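Local structure of condensin complex subunit 3 (Schizosaccharomyces pombe, 5OQR) at residues D158-D170 with V179-F192. The protein serves as a regulatory subunit of condensin, the complex required to convert interphase chromatin into condensed mitotic-like chromosomes. Sequence-based numbering, arbitrary orientation.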
ATOM      1  N   ASP A 158      29.017 -12.087   9.413  1.00122.39           N
ATOM      2  CA  ASP A 158      28.381 -12.235  10.717  1.00118.65           C
ATOM      3  C   ASP A 158      27.997 -10.871  11.262  1.00111.32           C
ATOM      4  O   ASP A 158      26.890 -10.680  11.778  1.00103.98           O
ATOM      5  CB  ASP A 158      29.323 -12.947  11.692  1.00121.53           C
ATOM      6  CG  ASP A 158      29.994 -14.161  11.078  1.00131.52           C
ATOM      7  OD1 ASP A 158      29.306 -14.936  10.383  1.00134.86           O
ATOM      8  OD2 ASP A 158      31.213 -14.332  11.283  1.00138.94           O
ATOM      9  N   VAL A 159      28.909  -9.905  11.141  1.00110.24           N
ATOM     10  CA  VAL A 159      28.598  -8.509  11.442  1.00109.28           C
ATOM     11  C   VAL A 159      27.365  -8.080  10.657  1.00113.22           C
ATOM     12  O   VAL A 159      26.348  -7.663  11.223  1.00105.97           O
ATOM     13  CB  VAL A 159      29.797  -7.601  11.104  1.00115.85           C
ATOM     14  CG1 VAL A 159      29.634  -6.245  11.752  1.00114.38           C
ATOM     15  CG2 VAL A 159      31.131  -8.223  11.532  1.00114.91           C
ATOM     16  N   ARG A 160      27.451  -8.193   9.332  1.00119.06           N
ATOM     17  CA  ARG A 160      26.399  -7.700   8.451  1.00117.51           C
ATOM     18  C   ARG A 160      25.086  -8.435   8.688  1.00113.15           C
ATOM     19  O   ARG A 160      24.042  -7.809   8.904  1.00111.88           O
ATOM     20  CB  ARG A 160      26.857  -7.851   6.998  1.00117.51           C
ATOM     21  CG  ARG A 160      25.797  -7.601   5.931  1.00110.67           C
ATOM     22  CD  ARG A 160      26.095  -8.417   4.685  1.00112.22           C
ATOM     23  NE  ARG A 160      27.258  -7.924   3.954  1.00114.72           N
ATOM     24  CZ  ARG A 160      27.850  -8.581   2.959  1.00111.65           C
ATOM     25  NH1 ARG A 160      27.395  -9.766   2.577  1.00111.73           N
ATOM     26  NH2 ARG A 160      28.901  -8.054   2.348  1.00119.84           N
ATOM     27  N   ASN A 161      25.120  -9.770   8.646  1.00113.89           N
ATOM     28  CA  ASN A 161      23.890 -10.553   8.717  1.00117.40           C
ATOM     29  C   ASN A 161      23.041 -10.176   9.924  1.00114.11           C
ATOM     30  O   ASN A 161      21.811 -10.273   9.874  1.00115.35           O
ATOM     31  CB  ASN A 161      24.226 -12.045   8.755  1.00119.32           C
ATOM     32  CG  ASN A 161      24.927 -12.516   7.495  1.00128.26           C
ATOM     33  OD1 ASN A 161      24.785 -11.915   6.431  1.00133.18           O
ATOM     34  ND2 ASN A 161      25.686 -13.600   7.610  1.00132.15           N
ATOM     35  N   ILE A 162      23.676  -9.740  11.013  1.00110.22           N
ATOM     36  CA  ILE A 162      22.926  -9.358  12.204  1.00112.63           C
ATOM     37  C   ILE A 162      22.162  -8.065  11.964  1.00108.42           C
ATOM     38  O   ILE A 162      21.054  -7.884  12.486  1.00100.05           O
ATOM     39  CB  ILE A 162      23.887  -9.240  13.400  1.00117.93           C
ATOM     40  CG1 ILE A 162      24.430 -10.624  13.759  1.00118.72           C
ATOM     41  CG2 ILE A 162      23.189  -8.612  14.607  1.00113.96           C
ATOM     42  CD1 ILE A 162      25.669 -10.585  14.593  1.00127.18           C
ATOM     43  N   LEU A 163      22.728  -7.148  11.181  1.00111.82           N
ATOM     44  CA  LEU A 163      22.057  -5.880  10.925  1.00 99.98           C
ATOM     45  C   LEU A 163      20.855  -6.071  10.010  1.00 96.94           C
ATOM     46  O   LEU A 163      19.781  -5.514  10.263  1.00 92.12           O
ATOM     47  CB  LEU A 163      23.054  -4.887  10.331  1.00 96.90           C
ATOM     48  CG  LEU A 163      24.236  -4.585  11.258  1.00 88.84           C
ATOM     49  CD1 LEU A 163      25.327  -3.827  10.525  1.00 85.42           C
ATOM     50  CD2 LEU A 163      23.779  -3.807  12.486  1.00 87.00           C
ATOM     51  N   LEU A 164      21.013  -6.856   8.942  1.00102.66           N
ATOM     52  CA  LEU A 164      19.861  -7.247   8.136  1.00102.21           C
ATOM     53  C   LEU A 164      18.751  -7.803   9.015  1.00101.83           C
ATOM     54  O   LEU A 164      17.564  -7.566   8.766  1.00101.66           O
ATOM     55  CB  LEU A 164      20.273  -8.297   7.104  1.00101.37           C
ATOM     56  CG  LEU A 164      21.448  -7.985   6.179  1.00102.64           C
ATOM     57  CD1 LEU A 164      21.832  -9.235   5.403  1.00113.16           C
ATOM     58  CD2 LEU A 164      21.102  -6.853   5.233  1.00104.97           C
ATOM     59  N   PHE A 165      19.131  -8.543  10.056  1.00105.59           N
ATOM     60  CA  PHE A 165      18.161  -9.248  10.884  1.00108.82           C
ATOM     61  C   PHE A 165      17.342  -8.280  11.729  1.00105.71           C
ATOM     62  O   PHE A 165      16.124  -8.450  11.870  1.00103.59           O
ATOM     63  CB  PHE A 165      18.906 -10.263  11.753  1.00114.16           C
ATOM     64  CG  PHE A 165      18.085 -10.850  12.859  1.00120.17           C
ATOM     65  CD1 PHE A 165      18.126 -10.302  14.129  1.00122.97           C
ATOM     66  CD2 PHE A 165      17.295 -11.964  12.639  1.00120.51           C
ATOM     67  CE1 PHE A 165      17.383 -10.844  15.154  1.00117.75           C
ATOM     68  CE2 PHE A 165      16.549 -12.511  13.662  1.00128.08           C
ATOM     69  CZ  PHE A 165      16.595 -11.951  14.922  1.00123.35           C
ATOM     70  N   LEU A 166      17.984  -7.257  12.295  1.00108.16           N
ATOM     71  CA  LEU A 166      17.259  -6.264  13.082  1.00103.20           C
ATOM     72  C   LEU A 166      16.494  -5.302  12.182  1.00 95.56           C
ATOM     73  O   LEU A 166      15.311  -5.029  12.415  1.00 90.79           O
ATOM     74  CB  LEU A 166      18.231  -5.495  13.977  1.00101.79           C
ATOM     75  CG  LEU A 166      18.889  -6.308  15.091  1.00 96.66           C
ATOM     76  CD1 LEU A 166      19.987  -5.502  15.744  1.00 95.26           C
ATOM     77  CD2 LEU A 166      17.858  -6.737  16.121  1.00109.72           C
ATOM     78  N   LEU A 167      17.164  -4.773  11.159  1.00 96.94           N
ATOM     79  CA  LEU A 167      16.528  -3.937  10.149  1.00 92.81           C
ATOM     80  C   LEU A 167      15.214  -4.552   9.691  1.00 84.31           C
ATOM     81  O   LEU A 167      14.244  -3.841   9.414  1.00 72.13           O
ATOM     82  CB  LEU A 167      17.470  -3.760   8.956  1.00 92.79           C
ATOM     83  CG  LEU A 167      16.907  -3.059   7.720  1.00 72.19           C
ATOM     84  CD1 LEU A 167      16.643  -1.601   8.025  1.00 74.87           C
ATOM     85  CD2 LEU A 167      17.855  -3.207   6.546  1.00 75.75           C
ATOM     86  N   GLN A 168      15.182  -5.878   9.619  1.00 96.69           N
ATOM     87  CA  GLN A 168      14.065  -6.603   9.034  1.00 89.49           C
ATOM     88  C   GLN A 168      13.003  -6.991  10.053  1.00 89.60           C
ATOM     89  O   GLN A 168      11.820  -7.066   9.700  1.00 87.35           O
ATOM     90  CB  GLN A 168      14.602  -7.852   8.334  1.00 98.54           C
ATOM     91  CG  GLN A 168      13.566  -8.712   7.637  1.00103.02           C
ATOM     92  CD  GLN A 168      14.176  -9.920   6.932  1.00108.59           C
ATOM     93  OE1 GLN A 168      13.456 -10.840   6.550  1.00124.85           O
ATOM     94  NE2 GLN A 168      15.495  -9.927   6.754  1.00 96.63           N
ATOM     95  N   ASN A 169      13.390  -7.229  11.308  1.00101.76           N
ATOM     96  CA  ASN A 169      12.468  -7.747  12.310  1.00100.66           C
ATOM     97  C   ASN A 169      12.397  -6.930  13.592  1.00 96.27           C
ATOM     98  O   ASN A 169      11.537  -7.222  14.429  1.00 96.02           O
ATOM     99  CB  ASN A 169      12.840  -9.191  12.679  1.00 98.97           C
ATOM    100  CG  ASN A 169      12.673 -10.149  11.519  1.00 99.05           C
ATOM    101  OD1 ASN A 169      13.616 -10.413  10.774  1.00 98.58           O
ATOM    102  ND2 ASN A 169      11.463 -10.672  11.354  1.00 96.97           N
ATOM    103  N   ASP A 170      13.254  -5.933  13.779  1.00 88.29           N
ATOM    104  CA  ASP A 170      13.234  -5.175  15.022  1.00 84.51           C
ATOM    105  C   ASP A 170      11.878  -4.489  15.186  1.00 79.87           C
ATOM    106  O   ASP A 170      11.402  -3.840  14.244  1.00 92.84           O
ATOM    107  CB  ASP A 170      14.349  -4.132  15.040  1.00 93.97           C
ATOM    108  CG  ASP A 170      14.449  -3.417  16.372  1.00 91.70           C
ATOM    109  OD1 ASP A 170      13.547  -2.614  16.690  1.00 83.02           O
ATOM    110  OD2 ASP A 170      15.433  -3.657  17.102  1.00 93.01           O
ATOM    111  N   VAL A 179      19.843   1.167  11.804  1.00 66.46           N
ATOM    112  CA  VAL A 179      20.455   0.131  10.979  1.00 70.82           C
ATOM    113  C   VAL A 179      20.377   0.528   9.513  1.00 76.51           C
ATOM    114  O   VAL A 179      21.323   0.328   8.740  1.00 69.86           O
ATOM    115  CB  VAL A 179      19.773  -1.230  11.222  1.00 71.97           C
ATOM    116  CG1 VAL A 179      20.570  -2.337  10.565  1.00 80.17           C
ATOM    117  CG2 VAL A 179      19.609  -1.516  12.710  1.00 73.14           C
ATOM    118  N   LEU A 180      19.244   1.103   9.110  1.00 72.01           N
ATOM    119  CA  LEU A 180      19.044   1.497   7.723  1.00 73.27           C
ATOM    120  C   LEU A 180      20.027   2.578   7.296  1.00 75.77           C
ATOM    121  O   LEU A 180      20.356   2.682   6.109  1.00 75.10           O
ATOM    122  CB  LEU A 180      17.604   1.975   7.541  1.00 74.96           C
ATOM    123  CG  LEU A 180      17.152   2.488   6.174  1.00 66.33           C
ATOM    124  CD1 LEU A 180      17.541   1.533   5.059  1.00 62.70           C
ATOM    125  CD2 LEU A 180      15.648   2.703   6.203  1.00 65.68           C
ATOM    126  N   LEU A 181      20.513   3.380   8.241  1.00 74.90           N
ATOM    127  CA  LEU A 181      21.349   4.530   7.922  1.00 78.85           C
ATOM    128  C   LEU A 181      22.843   4.239   7.985  1.00 83.17           C
ATOM    129  O   LEU A 181      23.635   5.082   7.551  1.00 84.54           O
ATOM    130  CB  LEU A 181      21.026   5.688   8.870  1.00 75.41           C
ATOM    131  CG  LEU A 181      19.949   6.664   8.397  1.00 77.84           C
ATOM    132  CD1 LEU A 181      19.502   7.554   9.542  1.00 74.52           C
ATOM    133  CD2 LEU A 181      20.468   7.506   7.243  1.00 90.42           C
ATOM    134  N   ASN A 182      23.251   3.083   8.508  1.00 78.69           N
ATOM    135  CA  ASN A 182      24.666   2.781   8.678  1.00 79.92           C
ATOM    136  C   ASN A 182      25.094   1.450   8.081  1.00 79.05           C
ATOM    137  O   ASN A 182      26.294   1.158   8.083  1.00 82.95           O
ATOM    138  CB  ASN A 182      25.036   2.791  10.169  1.00 84.63           C
ATOM    139  CG  ASN A 182      24.651   4.086  10.854  1.00 82.38           C
ATOM    140  OD1 ASN A 182      25.455   5.012  10.955  1.00 78.14           O
ATOM    141  ND2 ASN A 182      23.412   4.159  11.324  1.00 78.89           N
ATOM    142  N   ILE A 183      24.168   0.641   7.566  1.00 82.45           N
ATOM    143  CA  ILE A 183      24.551  -0.638   6.982  1.00 88.54           C
ATOM    144  C   ILE A 183      25.213  -0.415   5.625  1.00 92.96           C
ATOM    145  O   ILE A 183      24.993   0.594   4.946  1.00 87.21           O
ATOM    146  CB  ILE A 183      23.331  -1.565   6.865  1.00 83.64           C
ATOM    147  CG1 ILE A 183      23.750  -2.936   6.334  1.00 85.04           C
ATOM    148  CG2 ILE A 183      22.270  -0.947   5.959  1.00 87.64           C
ATOM    149  CD1 ILE A 183      22.763  -4.034   6.649  1.00 87.66           C
ATOM    150  N   GLU A 184      26.045  -1.377   5.229  1.00101.81           N
ATOM    151  CA  GLU A 184      26.721  -1.291   3.944  1.00108.88           C
ATOM    152  C   GLU A 184      25.717  -1.456   2.810  1.00113.27           C
ATOM    153  O   GLU A 184      24.709  -2.156   2.937  1.00114.17           O
ATOM    154  CB  GLU A 184      27.823  -2.349   3.832  1.00121.29           C
ATOM    155  CG  GLU A 184      27.382  -3.702   3.263  1.00127.28           C
ATOM    156  CD  GLU A 184      28.537  -4.665   3.087  1.00126.17           C
ATOM    157  OE1 GLU A 184      28.725  -5.544   3.960  1.00126.24           O
ATOM    158  OE2 GLU A 184      29.265  -4.535   2.078  1.00122.84           O
ATOM    159  N   VAL A 185      26.005  -0.803   1.690  1.00119.80           N
ATOM    160  CA  VAL A 185      25.135  -0.818   0.523  1.00118.11           C
ATOM    161  C   VAL A 185      25.767  -1.732  -0.518  1.00120.68           C
ATOM    162  O   VAL A 185      26.819  -1.414  -1.083  1.00118.93           O
ATOM    163  CB  VAL A 185      24.916   0.596  -0.031  1.00105.76           C
ATOM    164  CG1 VAL A 185      24.085   0.555  -1.300  1.00108.29           C
ATOM    165  CG2 VAL A 185      24.240   1.470   1.014  1.00 96.96           C
ATOM    166  N   SER A 186      25.125  -2.869  -0.774  1.00117.64           N
ATOM    167  CA  SER A 186      25.601  -3.804  -1.782  1.00122.14           C
ATOM    168  C   SER A 186      24.454  -4.724  -2.171  1.00128.39           C
ATOM    169  O   SER A 186      23.442  -4.815  -1.472  1.00126.96           O
ATOM    170  CB  SER A 186      26.798  -4.614  -1.276  1.00129.69           C
ATOM    171  OG  SER A 186      27.234  -5.535  -2.259  1.00139.71           O
ATOM    172  N   ASN A 187      24.635  -5.415  -3.301  1.00134.48           N
ATOM    173  CA  ASN A 187      23.586  -6.287  -3.821  1.00133.29           C
ATOM    174  C   ASN A 187      23.112  -7.286  -2.777  1.00130.65           C
ATOM    175  O   ASN A 187      21.962  -7.736  -2.825  1.00128.30           O
ATOM    176  CB  ASN A 187      24.087  -7.030  -5.059  1.00143.56           C
ATOM    177  CG  ASN A 187      25.037  -8.158  -4.714  1.00145.96           C
ATOM    178  OD1 ASN A 187      25.817  -8.060  -3.766  1.00147.33           O
ATOM    179  ND2 ASN A 187      24.970  -9.242  -5.477  1.00147.69           N
ATOM    180  N   SER A 188      23.982  -7.662  -1.839  1.00132.00           N
ATOM    181  CA  SER A 188      23.568  -8.556  -0.763  1.00135.90           C
ATOM    182  C   SER A 188      22.639  -7.840   0.208  1.00124.76           C
ATOM    183  O   SER A 188      21.608  -8.386   0.617  1.00113.58           O
ATOM    184  CB  SER A 188      24.797  -9.095  -0.034  1.00137.25           C
ATOM    185  OG  SER A 188      25.597  -8.034   0.461  1.00129.60           O
ATOM    186  N   THR A 189      22.991  -6.614   0.588  1.00120.66           N
ATOM    187  CA  THR A 189      22.182  -5.819   1.500  1.00119.75           C
ATOM    188  C   THR A 189      21.087  -5.033   0.794  1.00113.76           C
ATOM    189  O   THR A 189      20.151  -4.567   1.454  1.00103.68           O
ATOM    190  CB  THR A 189      23.074  -4.841   2.273  1.00117.42           C
ATOM    191  OG1 THR A 189      23.679  -3.916   1.360  1.00111.72           O
ATOM    192  CG2 THR A 189      24.167  -5.587   3.023  1.00121.86           C
ATOM    193  N   LEU A 190      21.181  -4.883  -0.527  1.00119.35           N
ATOM    194  CA  LEU A 190      20.235  -4.039  -1.255  1.00108.21           C
ATOM    195  C   LEU A 190      18.797  -4.520  -1.115  1.00100.87           C
ATOM    196  O   LEU A 190      17.927  -3.702  -0.772  1.00 98.75           O
ATOM    197  CB  LEU A 190      20.676  -3.961  -2.722  1.00101.29           C
ATOM    198  CG  LEU A 190      20.095  -2.909  -3.675  1.00 95.38           C
ATOM    199  CD1 LEU A 190      19.165  -1.937  -2.993  1.00 93.27           C
ATOM    200  CD2 LEU A 190      21.231  -2.158  -4.352  1.00105.11           C
ATOM    201  N   PRO A 191      18.471  -5.794  -1.342  1.00 92.37           N
ATOM    202  CA  PRO A 191      17.057  -6.200  -1.291  1.00 86.15           C
ATOM    203  C   PRO A 191      16.359  -5.837   0.006  1.00 89.00           C
ATOM    204  O   PRO A 191      15.138  -5.635   0.009  1.00 79.80           O
ATOM    205  CB  PRO A 191      17.127  -7.721  -1.482  1.00 84.81           C
ATOM    206  CG  PRO A 191      18.413  -7.962  -2.177  1.00 99.22           C
ATOM    207  CD  PRO A 191      19.356  -6.927  -1.658  1.00103.49           C
ATOM    208  N   PHE A 192      17.096  -5.743   1.113  1.00 98.59           N
ATOM    209  CA  PHE A 192      16.465  -5.514   2.406  1.00 97.12           C
ATOM    210  C   PHE A 192      16.209  -4.037   2.669  1.00 84.58           C
ATOM    211  O   PHE A 192      15.211  -3.696   3.313  1.00 79.05           O
ATOM    212  CB  PHE A 192      17.329  -6.110   3.517  1.00104.20           C
ATOM    213  CG  PHE A 192      17.612  -7.573   3.335  1.00102.12           C
ATOM    214  CD1 PHE A 192      16.792  -8.529   3.908  1.00 97.31           C
ATOM    215  CD2 PHE A 192      18.694  -7.992   2.577  1.00104.72           C
ATOM    216  CE1 PHE A 192      17.048  -9.874   3.737  1.00104.48           C
ATOM    217  CE2 PHE A 192      18.956  -9.336   2.401  1.00103.45           C
ATOM    218  CZ  PHE A 192      18.132 -10.278   2.982  1.00106.45           C
TER
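L163 and L167 clasp V179 where helices 158-169 and 173-182 of the fourth HEAT repeat pack together: V179 CG1 lies 3.6 Å from L163 CB and 3.8 Å from L167 CB. CG of L167, anti to the backbone N (chi1 172°), carries CD1 to L180 CB, 3.7 Å away. V142 of helix 135-145 touches both L163 and V179. Further along, in the loop leading to helix 190-195, I183 inserts CD1 beside L163 CB and meets L164 CD2 at 3.6 Å, the two side chains crossing at about a right angle. L164 CD1 sits over one face of the ring of F192, on helix 190-195, while Q168 brings NE2 within 3.4 Å of F192 CE1, its amide inclined 38° to the ring. At the polar edge R160 lays its CD methylene by T189 CG2 and turns its guanidinium to E184; an alanine here would probably cost E184 this salt bridge and take the R160 methylenes from the T189 methyl. S188 OG lies over one guanidinium face without a hydrogen bond. The salt bridge is side-on: R160 NE (2.8 Å) and NH2 (3.0 Å) both donate to E184 OE1, which is in the guanidinium plane but is approached from above its own carboxylate plane.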